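Local coordinates for protein glycerol Dehydrogenase (Unidentified, PDB 5XN8) that probably catalyses the NAD-dependent oxidation of glycerol to dihydroxyacetone, letting the cell use glycerol as a carbon source, at residues 6-11 with 148-153; 13-18 with 152-157. All coordinates share one frame; numbering follows the deposited sequence.

Interaction 1 (6-11 with 148-153); sequences QSPGKY and DMVVMD
Lys10 O receives two groups from the facing segment. The backbone N-H of Val150 donates to Lys10 O at 3.0 Å, and the CA-H of Met149 approaches that same oxygen, with Met149 CA 3.4 Å from Lys10 O. This is parallel beta pairing in the six-stranded sheet of the N-terminal domain, the part of this family that binds NAD. Strand 10-14 is the outermost strand on one side of that sheet within the chain, and 149-153 is its inner neighbour. A second bond starts the pairing, from Lys10 N to Asp148 O at 3.2 Å. It is fairly bent, with 136° at the hydrogen.

Beyond the backbone the contact is apolar. Tyr11 and Val150 share one face of the sheet. Tyr11 CG stands anti to the backbone N (chi1 169°), which lets the ring lean over the next strand. Tyr11 CD1 then rests 3.6 Å from Val150 CG1. The other Val150 methyl, CG2, meets Pro8 CB at 4.0 Å. Val150 therefore has the ring of Tyr11 at one branch and the ring of Pro8 at the other. The hydroxyl of Tyr11 bonds to Gln13 OE1, and the Tyr11 ring also meets the ring of Tyr239 on helix 228-247, which packs against this face.

Lys10 and Met149 share the other face. Lys10 NZ turns away to Pro144 O of the second subunit. Residues of 6-11 also pair antiparallel with a strand of that subunit, so the sheet runs on across the interface.

Farther along the strand, Met152 CG stands anti to its carbonyl carbon (chi1 -52°). It reaches the hydroxyl end of the tyrosine ring, with Tyr11 CE1 3.6 Å from Met152 CG.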
ATOM      1  N   GLN A   6     -12.402 -22.824 -28.615  1.00 27.03           N
ATOM      2  CA  GLN A   6     -12.518 -24.271 -28.812  1.00 28.06           C
ATOM      3  C   GLN A   6     -11.619 -25.024 -27.850  1.00 28.57           C
ATOM      4  O   GLN A   6     -10.703 -24.457 -27.255  1.00 29.13           O
ATOM      5  CB  GLN A   6     -12.305 -24.687 -30.277  1.00 28.50           C
ATOM      6  CG  GLN A   6     -10.972 -24.329 -30.925  1.00 28.57           C
ATOM      7  CD  GLN A   6     -10.943 -24.724 -32.396  1.00 28.67           C
ATOM      8  OE1 GLN A   6     -11.654 -24.139 -33.236  1.00 28.66           O
ATOM      9  NE2 GLN A   6     -10.152 -25.742 -32.716  1.00 29.19           N
ATOM     10  N   SER A   7     -11.931 -26.298 -27.660  1.00 30.19           N
ATOM     11  CA  SER A   7     -11.262 -27.121 -26.669  1.00 31.67           C
ATOM     12  C   SER A   7     -11.331 -28.593 -27.059  1.00 31.18           C
ATOM     13  O   SER A   7     -12.251 -28.996 -27.779  1.00 34.18           O
ATOM     14  CB  SER A   7     -11.925 -26.913 -25.298  1.00 33.92           C
ATOM     15  OG  SER A   7     -11.204 -27.549 -24.246  1.00 35.18           O
ATOM     16  N   PRO A   8     -10.350 -29.402 -26.608  1.00 29.50           N
ATOM     17  CA  PRO A   8     -10.559 -30.847 -26.668  1.00 29.19           C
ATOM     18  C   PRO A   8     -11.674 -31.247 -25.705  1.00 29.12           C
ATOM     19  O   PRO A   8     -11.797 -30.641 -24.639  1.00 29.80           O
ATOM     20  CB  PRO A   8      -9.216 -31.411 -26.184  1.00 28.69           C
ATOM     21  CG  PRO A   8      -8.655 -30.335 -25.327  1.00 27.59           C
ATOM     22  CD  PRO A   8      -9.030 -29.075 -26.042  1.00 27.60           C
ATOM     23  N   GLY A   9     -12.472 -32.239 -26.085  1.00 29.48           N
ATOM     24  CA  GLY A   9     -13.592 -32.733 -25.265  1.00 28.92           C
ATOM     25  C   GLY A   9     -13.244 -33.002 -23.809  1.00 28.48           C
ATOM     26  O   GLY A   9     -13.974 -32.575 -22.918  1.00 27.92           O
ATOM     27  N   LYS A  10     -12.130 -33.703 -23.577  1.00 28.34           N
ATOM     28  CA  LYS A  10     -11.658 -34.027 -22.224  1.00 27.42           C
ATOM     29  C   LYS A  10     -10.138 -33.960 -22.148  1.00 26.87           C
ATOM     30  O   LYS A  10      -9.446 -34.379 -23.075  1.00 26.72           O
ATOM     31  CB  LYS A  10     -12.117 -35.428 -21.799  1.00 28.40           C
ATOM     32  CG  LYS A  10     -13.595 -35.538 -21.474  1.00 29.37           C
ATOM     33  CD  LYS A  10     -13.917 -36.768 -20.650  1.00 30.20           C
ATOM     34  CE  LYS A  10     -15.407 -37.061 -20.680  1.00 31.27           C
ATOM     35  NZ  LYS A  10     -15.875 -37.588 -21.998  1.00 31.34           N
ATOM     36  N   TYR A  11      -9.629 -33.439 -21.032  1.00 25.21           N
ATOM     37  CA  TYR A  11      -8.197 -33.361 -20.772  1.00 24.59           C
ATOM     38  C   TYR A  11      -7.933 -34.038 -19.428  1.00 25.37           C
ATOM     39  O   TYR A  11      -8.488 -33.628 -18.424  1.00 27.73           O
ATOM     40  CB  TYR A  11      -7.739 -31.905 -20.799  1.00 23.00           C
ATOM     41  CG  TYR A  11      -6.334 -31.685 -20.296  1.00 22.32           C
ATOM     42  CD1 TYR A  11      -5.237 -31.755 -21.154  1.00 21.08           C
ATOM     43  CD2 TYR A  11      -6.097 -31.391 -18.955  1.00 21.54           C
ATOM     44  CE1 TYR A  11      -3.961 -31.540 -20.691  1.00 20.41           C
ATOM     45  CE2 TYR A  11      -4.814 -31.204 -18.481  1.00 20.63           C
ATOM     46  CZ  TYR A  11      -3.749 -31.271 -19.362  1.00 20.33           C
ATOM     47  OH  TYR A  11      -2.466 -31.074 -18.895  1.00 19.36           O
ATOM     48  N   ASP A 148     -10.399 -35.621 -29.142  1.00 28.00           N
ATOM     49  CA  ASP A 148     -11.488 -35.948 -28.237  1.00 28.95           C
ATOM     50  C   ASP A 148     -10.983 -36.162 -26.811  1.00 28.85           C
ATOM     51  O   ASP A 148     -11.689 -35.834 -25.857  1.00 26.89           O
ATOM     52  CB  ASP A 148     -12.285 -37.149 -28.758  1.00 29.72           C
ATOM     53  CG  ASP A 148     -12.878 -36.890 -30.145  1.00 30.64           C
ATOM     54  OD1 ASP A 148     -12.093 -36.903 -31.130  1.00 30.57           O
ATOM     55  OD2 ASP A 148     -14.116 -36.654 -30.235  1.00 29.61           O
ATOM     56  N   MET A 149      -9.755 -36.675 -26.671  1.00 29.27           N
ATOM     57  CA  MET A 149      -9.104 -36.804 -25.365  1.00 29.86           C
ATOM     58  C   MET A 149      -7.628 -36.434 -25.428  1.00 30.44           C
ATOM     59  O   MET A 149      -6.959 -36.698 -26.435  1.00 30.67           O
ATOM     60  CB  MET A 149      -9.221 -38.230 -24.845  1.00 31.39           C
ATOM     61  CG  MET A 149     -10.601 -38.608 -24.350  1.00 31.20           C
ATOM     62  SD  MET A 149     -10.613 -40.319 -23.753  1.00 34.21           S
ATOM     63  CE  MET A 149      -9.711 -40.129 -22.227  1.00 33.82           C
ATOM     64  N   VAL A 150      -7.136 -35.827 -24.343  1.00 28.89           N
ATOM     65  CA  VAL A 150      -5.719 -35.519 -24.155  1.00 28.40           C
ATOM     66  C   VAL A 150      -5.323 -36.096 -22.800  1.00 28.79           C
ATOM     67  O   VAL A 150      -5.872 -35.695 -21.783  1.00 29.12           O
ATOM     68  CB  VAL A 150      -5.444 -33.998 -24.165  1.00 27.58           C
ATOM     69  CG1 VAL A 150      -3.975 -33.707 -23.859  1.00 26.83           C
ATOM     70  CG2 VAL A 150      -5.856 -33.375 -25.498  1.00 27.11           C
ATOM     71  N   VAL A 151      -4.374 -37.033 -22.793  1.00 29.01           N
ATOM     72  CA  VAL A 151      -4.031 -37.789 -21.592  1.00 28.92           C
ATOM     73  C   VAL A 151      -2.562 -37.567 -21.235  1.00 28.60           C
ATOM     74  O   VAL A 151      -1.663 -37.940 -21.997  1.00 30.26           O
ATOM     75  CB  VAL A 151      -4.313 -39.292 -21.780  1.00 29.90           C
ATOM     76  CG1 VAL A 151      -4.219 -40.029 -20.448  1.00 30.09           C
ATOM     77  CG2 VAL A 151      -5.692 -39.496 -22.407  1.00 30.46           C
ATOM     78  N   MET A 152      -2.331 -36.978 -20.063  1.00 27.15           N
ATOM     79  CA  MET A 152      -1.003 -36.586 -19.620  1.00 27.12           C
ATOM     80  C   MET A 152      -0.623 -37.426 -18.408  1.00 26.21           C
ATOM     81  O   MET A 152      -1.091 -37.175 -17.301  1.00 25.64           O
ATOM     82  CB  MET A 152      -1.000 -35.094 -19.265  1.00 27.45           C
ATOM     83  CG  MET A 152      -1.551 -34.182 -20.355  1.00 27.06           C
ATOM     84  SD  MET A 152      -0.529 -34.151 -21.839  1.00 26.82           S
ATOM     85  CE  MET A 152       0.893 -33.234 -21.275  1.00 26.91           C
ATOM     86  N   ASP A 153       0.203 -38.448 -18.629  1.00 26.33           N
ATOM     87  CA  ASP A 153       0.714 -39.268 -17.541  1.00 26.39           C
ATOM     88  C   ASP A 153       1.972 -38.600 -17.023  1.00 25.52           C
ATOM     89  O   ASP A 153       3.039 -38.680 -17.648  1.00 25.55           O
ATOM     90  CB  ASP A 153       1.002 -40.710 -17.993  1.00 27.25           C
ATOM     91  CG  ASP A 153       1.272 -41.649 -16.814  1.00 27.39           C
ATOM     92  OD1 ASP A 153       1.818 -41.198 -15.785  1.00 27.77           O
ATOM     93  OD2 ASP A 153       0.925 -42.839 -16.912  1.00 27.54           O
TER

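Interaction 2 (13-18 with 152-157); sequences QGPDAS and MDTAII
Asp153 meets the turn at 14-17 and Ser18 with its whole side chain. CB lies closest to Ser18 OG, with the Ala17 methyl a little farther off. CG is anti to the backbone N (chi1 -169°), which carries the carboxylate to the N-H groups of Asp16 and Ser18. OD1 serves both segments. Ala155 N donates to Asp153 OD1 at 3.1 Å, nearly in line with the C-O bond, so Asp153 is the N-cap of helix 154-158. Asp16 N also reaches Asp153 OD1, but this bond is weak. OD2 takes the Ser18 hydroxyl on its anti lone pair, with Ser18 OG 2.6 Å from Asp153 OD2. Ser18 N adds a weak bond, and a water donates to Asp153 OD2 at 2.8 Å.

Both strands end at this site. Gly14 N donates to Met152 O at 3.1 Å. Thr154 N donates to Gly14 O at 3.2 Å. Here 10-14 enters a type II turn from Gly14 to Ala17, while 149-153 passes into its helix. Gln13 CG touches Thr154 CG2 at 3.7 Å, and Thr154 OG1 bonds to Glu231. Ile156 packs on Thr116, a probable NAD-binding residue.

Several donors and a helix N terminus thus surround one buried carboxylate. They fix its rotation and would probably favour its charged form, partly offset by the nearby Asp16 carboxylate.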
ATOM      1  N   GLN A  13      -5.105 -35.648 -16.545  1.00 23.46           N
ATOM      2  CA  GLN A  13      -3.735 -35.461 -16.068  1.00 23.15           C
ATOM      3  C   GLN A  13      -3.503 -35.982 -14.656  1.00 23.03           C
ATOM      4  O   GLN A  13      -4.223 -35.628 -13.747  1.00 22.87           O
ATOM      5  CB  GLN A  13      -3.359 -33.984 -16.125  1.00 22.65           C
ATOM      6  CG  GLN A  13      -1.927 -33.706 -15.697  1.00 22.52           C
ATOM      7  CD  GLN A  13      -1.676 -32.231 -15.536  1.00 22.43           C
ATOM      8  OE1 GLN A  13      -1.934 -31.452 -16.453  1.00 22.80           O
ATOM      9  NE2 GLN A  13      -1.209 -31.824 -14.350  1.00 21.78           N
ATOM     10  N   GLY A  14      -2.454 -36.781 -14.489  1.00 23.46           N
ATOM     11  CA  GLY A  14      -2.051 -37.278 -13.172  1.00 23.93           C
ATOM     12  C   GLY A  14      -1.124 -38.476 -13.267  1.00 24.61           C
ATOM     13  O   GLY A  14      -0.786 -38.918 -14.368  1.00 24.32           O
ATOM     14  N   PRO A  15      -0.700 -39.013 -12.115  1.00 26.19           N
ATOM     15  CA  PRO A  15       0.051 -40.274 -12.103  1.00 27.82           C
ATOM     16  C   PRO A  15      -0.753 -41.413 -12.723  1.00 29.65           C
ATOM     17  O   PRO A  15      -1.947 -41.529 -12.455  1.00 30.23           O
ATOM     18  CB  PRO A  15       0.280 -40.527 -10.608  1.00 27.80           C
ATOM     19  CG  PRO A  15       0.300 -39.170 -10.007  1.00 27.57           C
ATOM     20  CD  PRO A  15      -0.712 -38.370 -10.789  1.00 26.36           C
ATOM     21  N   ASP A  16      -0.101 -42.211 -13.566  1.00 31.51           N
ATOM     22  CA  ASP A  16      -0.706 -43.408 -14.184  1.00 32.60           C
ATOM     23  C   ASP A  16      -1.935 -43.121 -15.067  1.00 31.39           C
ATOM     24  O   ASP A  16      -2.775 -43.990 -15.253  1.00 32.61           O
ATOM     25  CB  ASP A  16      -1.045 -44.452 -13.116  1.00 34.40           C
ATOM     26  CG  ASP A  16       0.147 -44.795 -12.233  1.00 36.02           C
ATOM     27  OD1 ASP A  16       1.208 -45.198 -12.765  1.00 37.41           O
ATOM     28  OD2 ASP A  16       0.033 -44.649 -10.996  1.00 38.27           O
ATOM     29  N   ALA A  17      -2.021 -41.923 -15.639  1.00 30.66           N
ATOM     30  CA  ALA A  17      -3.144 -41.556 -16.503  1.00 30.36           C
ATOM     31  C   ALA A  17      -3.225 -42.393 -17.780  1.00 30.95           C
ATOM     32  O   ALA A  17      -4.313 -42.590 -18.317  1.00 30.95           O
ATOM     33  CB  ALA A  17      -3.092 -40.076 -16.848  1.00 30.54           C
ATOM     34  N   SER A  18      -2.094 -42.906 -18.255  1.00 30.14           N
ATOM     35  CA  SER A  18      -2.061 -43.728 -19.468  1.00 30.65           C
ATOM     36  C   SER A  18      -2.678 -45.129 -19.277  1.00 32.07           C
ATOM     37  O   SER A  18      -3.026 -45.795 -20.260  1.00 29.83           O
ATOM     38  CB  SER A  18      -0.631 -43.838 -20.003  1.00 31.01           C
ATOM     39  OG  SER A  18       0.295 -44.246 -19.002  1.00 30.86           O
ATOM     40  N   MET A 152      -2.331 -36.978 -20.063  1.00 27.15           N
ATOM     41  CA  MET A 152      -1.003 -36.586 -19.620  1.00 27.12           C
ATOM     42  C   MET A 152      -0.623 -37.426 -18.408  1.00 26.21           C
ATOM     43  O   MET A 152      -1.091 -37.175 -17.301  1.00 25.64           O
ATOM     44  CB  MET A 152      -1.000 -35.094 -19.265  1.00 27.45           C
ATOM     45  CG  MET A 152      -1.551 -34.182 -20.355  1.00 27.06           C
ATOM     46  SD  MET A 152      -0.529 -34.151 -21.839  1.00 26.82           S
ATOM     47  CE  MET A 152       0.893 -33.234 -21.275  1.00 26.91           C
ATOM     48  N   ASP A 153       0.203 -38.448 -18.629  1.00 26.33           N
ATOM     49  CA  ASP A 153       0.714 -39.268 -17.541  1.00 26.39           C
ATOM     50  C   ASP A 153       1.972 -38.600 -17.023  1.00 25.52           C
ATOM     51  O   ASP A 153       3.039 -38.680 -17.648  1.00 25.55           O
ATOM     52  CB  ASP A 153       1.002 -40.710 -17.993  1.00 27.25           C
ATOM     53  CG  ASP A 153       1.272 -41.649 -16.814  1.00 27.39           C
ATOM     54  OD1 ASP A 153       1.818 -41.198 -15.785  1.00 27.77           O
ATOM     55  OD2 ASP A 153       0.925 -42.839 -16.912  1.00 27.54           O
ATOM     56  N   THR A 154       1.841 -37.956 -15.868  1.00 24.80           N
ATOM     57  CA  THR A 154       2.911 -37.134 -15.311  1.00 24.20           C
ATOM     58  C   THR A 154       4.045 -37.956 -14.691  1.00 24.67           C
ATOM     59  O   THR A 154       5.115 -37.416 -14.444  1.00 24.95           O
ATOM     60  CB  THR A 154       2.346 -36.172 -14.252  1.00 24.00           C
ATOM     61  OG1 THR A 154       1.736 -36.933 -13.208  1.00 23.02           O
ATOM     62  CG2 THR A 154       1.304 -35.230 -14.882  1.00 23.35           C
ATOM     63  N   ALA A 155       3.810 -39.242 -14.423  1.00 25.60           N
ATOM     64  CA  ALA A 155       4.876 -40.163 -14.000  1.00 26.29           C
ATOM     65  C   ALA A 155       5.823 -40.471 -15.155  1.00 25.78           C
ATOM     66  O   ALA A 155       7.036 -40.595 -14.959  1.00 27.20           O
ATOM     67  CB  ALA A 155       4.282 -41.453 -13.434  1.00 26.91           C
ATOM     68  N   ILE A 156       5.266 -40.586 -16.357  1.00 25.20           N
ATOM     69  CA  ILE A 156       6.059 -40.798 -17.583  1.00 25.12           C
ATOM     70  C   ILE A 156       6.741 -39.497 -18.018  1.00 25.49           C
ATOM     71  O   ILE A 156       7.914 -39.498 -18.366  1.00 24.36           O
ATOM     72  CB  ILE A 156       5.187 -41.357 -18.733  1.00 24.62           C
ATOM     73  CG1 ILE A 156       4.618 -42.722 -18.344  1.00 24.75           C
ATOM     74  CG2 ILE A 156       5.977 -41.457 -20.039  1.00 24.66           C
ATOM     75  CD1 ILE A 156       3.532 -43.233 -19.260  1.00 24.94           C
ATOM     76  N   ILE A 157       5.996 -38.394 -17.995  1.00 27.21           N
ATOM     77  CA  ILE A 157       6.528 -37.084 -18.402  1.00 28.70           C
ATOM     78  C   ILE A 157       7.676 -36.619 -17.496  1.00 30.40           C
ATOM     79  O   ILE A 157       8.670 -36.091 -17.984  1.00 32.59           O
ATOM     80  CB  ILE A 157       5.407 -36.023 -18.486  1.00 28.41           C
ATOM     81  CG1 ILE A 157       4.456 -36.356 -19.646  1.00 28.88           C
ATOM     82  CG2 ILE A 157       5.979 -34.620 -18.683  1.00 28.59           C
ATOM     83  CD1 ILE A 157       3.067 -35.763 -19.501  1.00 28.58           C
TER
HETATM   84  O   HOH W   1       2.933 -43.985 -15.344  1.00 18.14           O

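Overall arrangement
From the N terminus, the chain leaves strand 3-6 and soon enters strand 10-14. Interaction 1 uses the start of that strand, interaction 2 its end and the turn beyond. Both then wait more than 130 residues for their partners. In between come strands 31-36, 58-63, 87-92 and 111-115, their helices and the hairpin 127-142. Strand 149-153 closes the first loop, and its passage into helix 154-158 closes the second. The loops cross rather than nest, because the pairing is parallel. The two contacts share Met152 and Asp153. Together they tie the sheet's first strand in sequence to its last in sequence, side by side at one edge, and both border the second subunit.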